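Local coordinates for chorismate mutase and shikimate 5-dehydrogenase fusion protein (Clostridium acetobutylicum, PDB 3FBT) that probably catalyses the reversible NADPH-linked reduction of 3-dehydroshikimate to shikimate through its dehydrogenase part, and is fused in the whole protein to a chorismate mutase, at residues G179-C185 with F207-L213. Residues are numbered along the deposited sequence; the frame is centred on the assembly and turned at random.
Sequences GDVIINC and FSSAVDL
Strands 181-184 and 209-212 run parallel, their axes 4.7 Å apart and 16° from alignment, with Ile182 N giving to Ser209 O, Ile182 O taking from Val211 N, and Val211 O taking from Asn184 N in the alternating ladder of a parallel sheet. Where the strands begin, Asp180 O gathers three donors: Ser209 N at 3.0 Å, Ser208 N, and the hydroxyl of Ser208, with OG between its own backbone N and carbonyl carbon (chi1 57°), the position from which it reaches the same oxygen. The Phe207 ring lies close by, between Ile182 and Gly179. Ile182 lies over one face, its CB 3.8 Å from the ring centroid in a CH-pi contact, while Gly179 N lies over the opposite face, off toward the rim. The two strands are neighbours in the parallel, Rossmann-type sheet of the NADP-binding domain, joined by a crossover that includes helix 201-204; 181-184 lies between 124-128 and 209-212, and 209-212 is next to the outermost strand 232-234. On the sheet face that carries Ile183 and Val211, the two side chains lie side by side under helix 105-115, and Ile183 CG2 meets Leu213 CD1 at 3.8 Å. The other face holds a polar pair: Asn184 ND2 donates to Asp212 OD1 at 2.7 Å, in the amide's own plane but tilted out of the carboxylate plane, the two planes standing 81° apart. Thr220 OG1 bonds to Asp212 OD2, and Ile214 N to OD1, so both oxygens of this buried carboxylate have hydrogen-bond partners. Beyond it Leu213, predicted to contact NADP(+), brings CD2 to 4.0 Å from Cys185 SG and also touches Ala133 of the predicted cofactor site.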
loop_
_atom_site.group_PDB
_atom_site.type_symbol
_atom_site.label_atom_id
_atom_site.label_comp_id
_atom_site.label_asym_id
_atom_site.label_seq_id
_atom_site.Cartn_x
_atom_site.Cartn_y
_atom_site.Cartn_z
ATOM N N GLY A 179 28.574 35.081 -15.862
ATOM C CA GLY A 179 28.375 33.817 -16.553
ATOM C C GLY A 179 27.072 33.714 -17.319
ATOM O O GLY A 179 26.333 34.658 -17.427
ATOM N N ASP A 180 26.788 32.527 -17.805
ATOM C CA ASP A 180 25.634 32.279 -18.659
ATOM C C ASP A 180 24.411 31.788 -17.888
ATOM O O ASP A 180 23.346 32.383 -17.979
ATOM C CB ASP A 180 26.089 31.267 -19.702
ATOM C CG ASP A 180 27.332 31.772 -20.509
ATOM O OD1 ASP A 180 27.249 32.925 -20.975
ATOM O OD2 ASP A 180 28.386 31.049 -20.677
ATOM N N VAL A 181 24.569 30.701 -17.124
ATOM C CA VAL A 181 23.453 30.030 -16.452
ATOM C C VAL A 181 23.712 29.928 -14.949
ATOM O O VAL A 181 24.776 29.468 -14.547
ATOM C CB VAL A 181 23.282 28.597 -17.033
ATOM C CG1 VAL A 181 22.250 27.833 -16.282
ATOM C CG2 VAL A 181 22.930 28.653 -18.571
ATOM N N ILE A 182 22.755 30.373 -14.139
ATOM C CA ILE A 182 22.871 30.303 -12.695
ATOM C C ILE A 182 21.647 29.557 -12.129
ATOM O O ILE A 182 20.493 29.852 -12.472
ATOM C CB ILE A 182 23.003 31.738 -12.025
ATOM C CG1 ILE A 182 23.015 31.667 -10.508
ATOM C CG2 ILE A 182 21.895 32.678 -12.464
ATOM C CD1 ILE A 182 23.021 33.098 -9.798
ATOM N N ILE A 183 21.935 28.584 -11.265
ATOM C CA ILE A 183 20.950 27.580 -10.826
ATOM C C ILE A 183 20.880 27.534 -9.298
ATOM O O ILE A 183 21.889 27.277 -8.642
ATOM C CB ILE A 183 21.368 26.194 -11.345
ATOM C CG1 ILE A 183 21.527 26.229 -12.870
ATOM C CG2 ILE A 183 20.342 25.090 -10.893
ATOM C CD1 ILE A 183 22.527 25.244 -13.368
ATOM N N ASN A 184 19.709 27.749 -8.743
ATOM C CA ASN A 184 19.517 27.678 -7.319
ATOM C C ASN A 184 19.209 26.260 -6.889
ATOM O O ASN A 184 18.200 25.696 -7.280
ATOM C CB ASN A 184 18.319 28.500 -6.921
ATOM C CG ASN A 184 18.088 28.430 -5.465
ATOM O OD1 ASN A 184 19.050 28.538 -4.700
ATOM N ND2 ASN A 184 16.821 28.198 -5.037
ATOM N N CYS A 185 20.083 25.678 -6.091
ATOM C CA CYS A 185 19.833 24.373 -5.511
ATOM C C CYS A 185 19.639 24.459 -3.988
ATOM O O CYS A 185 19.567 23.432 -3.319
ATOM C CB CYS A 185 21.031 23.474 -5.840
ATOM S SG CYS A 185 20.945 22.862 -7.514
ATOM N N PHE A 207 23.726 37.186 -15.576
ATOM C CA PHE A 207 23.688 35.872 -16.266
ATOM C C PHE A 207 22.658 35.995 -17.341
ATOM O O PHE A 207 21.878 36.911 -17.319
ATOM C CB PHE A 207 23.322 34.770 -15.244
ATOM C CG PHE A 207 24.411 34.503 -14.260
ATOM C CD1 PHE A 207 25.266 33.433 -14.429
ATOM C CD2 PHE A 207 24.625 35.363 -13.192
ATOM C CE1 PHE A 207 26.303 33.210 -13.542
ATOM C CE2 PHE A 207 25.655 35.139 -12.304
ATOM C CZ PHE A 207 26.481 34.079 -12.481
ATOM N N SER A 208 22.595 35.075 -18.277
ATOM C CA SER A 208 21.469 35.196 -19.221
ATOM C C SER A 208 20.336 34.160 -19.033
ATOM O O SER A 208 19.337 34.241 -19.721
ATOM C CB SER A 208 21.984 35.160 -20.627
ATOM O OG SER A 208 22.699 33.963 -20.760
ATOM N N SER A 209 20.493 33.196 -18.114
ATOM C CA SER A 209 19.382 32.326 -17.660
ATOM C C SER A 209 19.402 32.041 -16.137
ATOM O O SER A 209 20.446 31.728 -15.579
ATOM C CB SER A 209 19.482 31.019 -18.368
ATOM O OG SER A 209 19.101 31.201 -19.685
ATOM N N ALA A 210 18.248 32.153 -15.481
ATOM C CA ALA A 210 18.131 31.858 -14.108
ATOM C C ALA A 210 17.253 30.616 -14.027
ATOM O O ALA A 210 16.146 30.698 -14.532
ATOM C CB ALA A 210 17.427 33.009 -13.412
ATOM N N VAL A 211 17.719 29.514 -13.401
ATOM C CA VAL A 211 16.926 28.276 -13.143
ATOM C C VAL A 211 16.778 28.062 -11.601
ATOM O O VAL A 211 17.779 27.863 -10.905
ATOM C CB VAL A 211 17.605 26.979 -13.759
ATOM C CG1 VAL A 211 16.689 25.651 -13.625
ATOM C CG2 VAL A 211 17.991 27.158 -15.218
ATOM N N ASP A 212 15.572 28.120 -11.066
ATOM C CA ASP A 212 15.339 27.726 -9.676
ATOM C C ASP A 212 14.693 26.331 -9.613
ATOM O O ASP A 212 13.720 26.068 -10.289
ATOM C CB ASP A 212 14.403 28.697 -8.989
ATOM C CG ASP A 212 14.587 28.691 -7.470
ATOM O OD1 ASP A 212 15.021 27.646 -6.948
ATOM O OD2 ASP A 212 14.358 29.755 -6.801
ATOM N N LEU A 213 15.215 25.431 -8.801
ATOM C CA LEU A 213 14.583 24.100 -8.682
ATOM C C LEU A 213 13.358 24.135 -7.773
ATOM O O LEU A 213 12.602 23.174 -7.714
ATOM C CB LEU A 213 15.549 23.035 -8.167
ATOM C CG LEU A 213 16.421 22.215 -9.075
ATOM C CD1 LEU A 213 17.276 23.135 -9.954
ATOM C CD2 LEU A 213 17.240 21.452 -8.113
#